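Long-range contacts in putative laminarinase (Phanerochaete chrysosporium, PDB 2W39), which probably hydrolyses beta-glucans, both beta-1,3-linked laminarin and mixed-linked lichenin, as an extracellular fungal enzyme of glycoside hydrolase family 16: residues N128-H133 and T226-F231; T145-A150 and Q168-N173. All coordinates share one frame; numbering follows the deposited sequence. Where two conformers were deposited one is given.

How the interactions relate
Interaction 1 is a wholly buried contact between the two sheets of the beta sandwich, whereas interaction 2 lies at the surface, where strand 149-152 pairs with the end of strand 165-168. Strand 165-168 also pairs with strand 129-133, so both contacts draw on the same mixed sheet. Their chemistry differs accordingly: 128-133 and 226-231 meet through apolar side chains without a hydrogen bond, while 145-150 and 168-173 are joined by two backbone hydrogen bonds fringed by looser side-chain contacts. The two adjoin directly, since Thr147 N and Gly148 N probably donate hydrogen bonds to Pro227 O and Thr228 O.

Interaction 1. Residues N128-H133 and T226-F231; sequences NAMTLH and TPTAFF. With LGC (D-glucono-1,5-lactone), chain D; BGC (beta-D-glucopyranose), chain B.
Thr228 meets Met130 at about a right angle, its CG2 methyl 3.9 Å from Met130 CE. CG2 lies anti to the backbone N, and OG1 is hydrogen-bonded instead to Phe200 N. Thr228 and Ala229 form a classic beta bulge opposite Val198, which turns two successive side chains toward strand 129-133. Ala229 CB packs 3.9 Å from Met130 CB; Met130 SD, placed by chi2 (141°), also lies near Ala229 CB, and chi3 turns CE to Thr228 CG2. Further along, Phe231 takes Leu132 over one ring face: Leu132 CG stands 3.8 Å from the ring centre, 11° off the normal, a CH-pi contact. The two side chains slide past each other in opposite directions, bringing Leu132 CD1 to 3.6 Å from Phe231 CG, while CD2 reaches the CD1 side of the ring. At the edge of the same ring, Phe231 CZ approaches Met130 O in plane at 3.5 Å. His133, next after Leu132, reaches the ligand site, where lactone and glucose overlap; its NE2 lies 2.8 Å from lactone O1, and O2 of either ligand sits above one ring face, toward the rim. ND1 is hydrogen-bonded to Asn162 OD1, and NE2 weakly to Asp117 OD2. Replacing His133 by an alanine would probably leave Asn162 OD1 without its mate and lactone O1 without the nearby NE2. The two strands run nearly parallel, at 14° and 8.2 Å axis to axis, one in each sheet of the sandwich characteristic of this family. Strand 129-133 lies between strands 115-120 and 165-168, strand 229-232 pairs with 195-202, and Val167, Ile196 and Val198 complete the apolar layer between the sheets.

Interaction 2. Residues T145-A150 and Q168-N173; sequences TMTGHA and QAPTAN
His149 and Gln168 form an antiparallel hydrogen-bonded pair, their CA atoms 5.1 Å apart. His149 N donates to Gln168 O at 2.9 Å, and Gln168 N returns a bond to His149 O at 2.8 Å, nearly straight at 172°. Just before the pair the chains stay close: Gly148 CA comes within 3.2 Å of Gln168 O, and a beta carbon on this glycine would collide with that oxygen. The side chains of His149 and Gln168 leave on the same face of the sheet; Gln168 CB passes 3.8 Å from His149 O. Beyond the strands, Thr147 and Pro170 cross obliquely. With chi1 at 67°, Thr147 OG1 is set between the backbone N and the carbonyl carbon and lies 3.8 Å from Pro170 CG, while Pro170 CB rests 3.7 Å from Thr147 O. Past the proline, Thr171 OG1 donates to Asn173 OD1 within 168-173, next to the 3-10 segment. The contact joins strand 149-152 to strand 165-168 of the mixed sheet, and the Cys155-Cys165 disulfide ties the connection between them to strand 165-168. Two backbone bonds provide the directional hold, and the side chains add only light van der Waals contact, so this pairing probably rests more on backbone hydrogen bonds than on particular side chains, although a residue larger than glycine would probably not fit at Gly148.

Interaction 1. Residues N128-H133 and T226-F231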
# COMPACT_ATOMS: atom_id res chain seq x y z
N ASN A 128 9.89 -1.58 3.91
CA ASN A 128 8.75 -0.84 3.40
C ASN A 128 9.13 0.62 3.16
O ASN A 128 9.94 1.18 3.89
CB ASN A 128 7.62 -0.87 4.43
CG ASN A 128 6.34 -0.30 3.88
OD1 ASN A 128 5.87 -0.75 2.85
ND2 ASN A 128 5.79 0.71 4.55
N ALA A 129 8.50 1.20 2.15
CA ALA A 129 8.63 2.63 1.86
C ALA A 129 7.27 3.30 2.07
O ALA A 129 6.25 2.78 1.60
CB ALA A 129 9.11 2.85 0.43
N MET A 130 7.28 4.46 2.71
CA MET A 130 6.11 5.29 2.95
C MET A 130 6.43 6.64 2.31
O MET A 130 7.47 7.23 2.59
CB MET A 130 5.86 5.43 4.44
CG MET A 130 5.50 4.06 5.06
SD MET A 130 6.21 3.72 6.69
CE MET A 130 7.97 3.65 6.26
N THR A 131 5.55 7.11 1.42
CA THR A 131 5.92 8.18 0.48
C THR A 131 4.73 9.07 0.21
O THR A 131 3.61 8.58 0.04
CB THR A 131 6.39 7.55 -0.85
OG1 THR A 131 7.40 6.56 -0.59
CG2 THR A 131 6.96 8.57 -1.79
N LEU A 132 5.00 10.37 0.10
CA LEU A 132 3.98 11.28 -0.44
C LEU A 132 4.35 11.69 -1.85
O LEU A 132 5.54 11.90 -2.17
CB LEU A 132 3.83 12.56 0.38
CG LEU A 132 3.65 12.41 1.88
CD1 LEU A 132 3.36 13.76 2.50
CD2 LEU A 132 2.57 11.42 2.26
N HIS A 133 3.34 11.83 -2.70
CA HIS A 133 3.49 12.42 -4.03
C HIS A 133 2.50 13.56 -4.12
O HIS A 133 1.31 13.37 -3.84
CB HIS A 133 3.15 11.40 -5.12
CG HIS A 133 3.94 10.13 -5.07
ND1 HIS A 133 4.81 9.75 -6.06
CD2 HIS A 133 3.95 9.13 -4.16
CE1 HIS A 133 5.34 8.58 -5.76
NE2 HIS A 133 4.84 8.18 -4.61
N THR A 226 6.26 7.32 18.79
CA THR A 226 6.83 7.98 17.64
C THR A 226 6.45 7.24 16.35
O THR A 226 6.56 6.01 16.28
CB THR A 226 8.34 8.05 17.83
OG1 THR A 226 8.58 8.89 18.95
CG2 THR A 226 9.04 8.58 16.60
N PRO A 227 6.03 7.98 15.31
CA PRO A 227 5.69 7.33 14.05
C PRO A 227 6.91 6.76 13.33
O PRO A 227 8.05 7.19 13.54
CB PRO A 227 5.05 8.47 13.24
CG PRO A 227 5.69 9.69 13.76
CD PRO A 227 5.85 9.45 15.24
N THR A 228 6.65 5.79 12.46
CA THR A 228 7.68 5.25 11.59
C THR A 228 8.07 6.26 10.51
O THR A 228 9.26 6.46 10.22
CB THR A 228 7.17 3.94 10.97
OG1 THR A 228 6.75 3.06 12.02
CG2 THR A 228 8.27 3.28 10.17
N ALA A 229 7.05 6.89 9.90
CA ALA A 229 7.27 7.97 8.94
C ALA A 229 6.47 9.18 9.40
O ALA A 229 5.32 9.05 9.82
CB ALA A 229 6.82 7.56 7.52
N PHE A 230 7.09 10.35 9.31
CA PHE A 230 6.47 11.63 9.69
C PHE A 230 6.69 12.60 8.55
O PHE A 230 7.81 12.80 8.07
CB PHE A 230 7.16 12.13 10.96
CG PHE A 230 6.63 13.44 11.55
CD1 PHE A 230 7.49 14.26 12.26
CD2 PHE A 230 5.29 13.83 11.44
CE1 PHE A 230 7.06 15.43 12.86
CE2 PHE A 230 4.84 15.01 12.04
CZ PHE A 230 5.74 15.80 12.75
N PHE A 231 5.58 13.20 8.13
CA PHE A 231 5.55 14.21 7.07
C PHE A 231 4.92 15.46 7.68
O PHE A 231 3.71 15.65 7.60
CB PHE A 231 4.76 13.70 5.87
CG PHE A 231 5.34 12.46 5.27
CD1 PHE A 231 4.77 11.21 5.52
CD2 PHE A 231 6.46 12.54 4.44
CE1 PHE A 231 5.34 10.06 4.95
CE2 PHE A 231 7.02 11.39 3.87
CZ PHE A 231 6.45 10.15 4.13
C1 LGC D . 3.16 5.42 -6.53
C2 LGC D . 2.67 5.95 -7.84
O5 LGC D . 2.45 4.39 -5.77
O1 LGC D . 4.20 5.86 -6.06
O2 LGC D . 2.57 7.39 -7.80
C3 LGC D . 1.33 5.30 -8.22
O3 LGC D . 1.10 5.44 -9.64
C4 LGC D . 1.33 3.83 -7.82
O4 LGC D . 0.22 3.13 -8.39
C5 LGC D . 1.27 3.78 -6.30
C6 LGC D . 1.15 2.39 -5.69
O6 LGC D . 2.19 1.50 -6.13
C2 BGC B . 2.98 5.66 -7.69
C3 BGC B . 1.55 5.30 -8.11
C4 BGC B . 1.32 3.83 -7.84
C5 BGC B . 1.33 3.65 -6.33
C6 BGC B . 1.00 2.22 -5.93
C1 BGC B . 3.47 4.99 -6.40
O1 BGC B . 4.75 4.37 -6.64
O2 BGC B . 3.10 7.08 -7.57
O3 BGC B . 1.32 5.62 -9.50
O4 BGC B . 0.07 3.39 -8.38
O5 BGC B . 2.61 4.00 -5.78
O6 BGC B . 2.18 1.41 -6.03

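Interaction 2. Residues T145-A150 and Q168-N173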
# COMPACT_ATOMS: atom_id res chain seq x y z
N THR A 145 11.03 14.00 13.83
CA THR A 145 10.90 12.88 14.74
C THR A 145 10.12 11.72 14.12
O THR A 145 8.89 11.79 13.92
CB THR A 145 10.32 13.37 16.07
OG1 THR A 145 11.31 14.19 16.68
CG2 THR A 145 10.02 12.22 17.00
N MET A 146 10.85 10.63 13.88
CA MET A 146 10.28 9.40 13.33
C MET A 146 11.32 8.32 13.50
O MET A 146 12.50 8.62 13.74
CB MET A 146 9.93 9.58 11.85
CG MET A 146 11.13 9.88 10.96
SD MET A 146 10.57 10.40 9.35
CE MET A 146 12.13 10.62 8.50
N THR A 147 10.92 7.05 13.40
CA THR A 147 11.88 5.96 13.52
C THR A 147 12.51 5.55 12.19
O THR A 147 13.58 4.92 12.16
CB THR A 147 11.26 4.73 14.17
OG1 THR A 147 10.28 4.21 13.27
CG2 THR A 147 10.62 5.05 15.51
N GLY A 148 11.88 5.91 11.08
CA GLY A 148 12.39 5.58 9.76
C GLY A 148 13.42 6.58 9.23
O GLY A 148 13.75 7.59 9.87
N HIS A 149 13.87 6.30 8.01
CA HIS A 149 14.97 7.04 7.39
C HIS A 149 14.49 7.68 6.10
O HIS A 149 14.06 6.98 5.18
CB HIS A 149 16.13 6.07 7.10
CG HIS A 149 17.15 6.60 6.14
ND1 HIS A 149 18.12 7.49 6.53
CD2 HIS A 149 17.33 6.37 4.82
CE1 HIS A 149 18.87 7.79 5.48
NE2 HIS A 149 18.41 7.13 4.43
N ALA A 150 14.56 9.01 6.00
CA ALA A 150 14.13 9.72 4.80
C ALA A 150 15.07 9.42 3.63
O ALA A 150 16.29 9.36 3.82
CB ALA A 150 14.10 11.21 5.06
N GLN A 168 12.01 5.17 4.54
CA GLN A 168 12.20 3.72 4.65
C GLN A 168 11.97 3.28 6.10
O GLN A 168 12.55 3.86 7.02
CB GLN A 168 13.62 3.34 4.22
CG GLN A 168 13.99 3.75 2.80
CD GLN A 168 13.51 2.76 1.76
OE1 GLN A 168 12.66 3.08 0.93
NE2 GLN A 168 14.06 1.55 1.80
N ALA A 169 11.15 2.25 6.30
CA ALA A 169 10.96 1.68 7.64
C ALA A 169 12.28 1.12 8.18
O ALA A 169 13.14 0.69 7.40
CB ALA A 169 9.91 0.61 7.64
N PRO A 170 12.47 1.13 9.51
CA PRO A 170 13.76 0.72 10.07
C PRO A 170 13.99 -0.78 10.16
O PRO A 170 15.13 -1.18 10.41
CB PRO A 170 13.73 1.33 11.47
CG PRO A 170 12.27 1.37 11.82
CD PRO A 170 11.58 1.71 10.54
N THR A 171 12.95 -1.59 10.03
CA THR A 171 13.11 -3.05 10.20
C THR A 171 12.77 -3.82 8.94
O THR A 171 11.90 -3.44 8.15
CB THR A 171 12.29 -3.63 11.37
OG1 THR A 171 10.89 -3.51 11.08
CG2 THR A 171 12.63 -2.93 12.70
N ALA A 172 13.45 -4.96 8.76
CA ALA A 172 13.19 -5.84 7.63
C ALA A 172 11.76 -6.37 7.62
O ALA A 172 11.16 -6.52 6.55
CB ALA A 172 14.17 -6.99 7.61
N ASN A 173 11.22 -6.65 8.80
CA ASN A 173 9.91 -7.29 8.90
C ASN A 173 8.76 -6.33 8.62
O ASN A 173 7.60 -6.71 8.73
CB ASN A 173 9.75 -8.03 10.23
CG ASN A 173 9.72 -7.10 11.44
OD1 ASN A 173 9.60 -5.88 11.32
ND2 ASN A 173 9.81 -7.69 12.63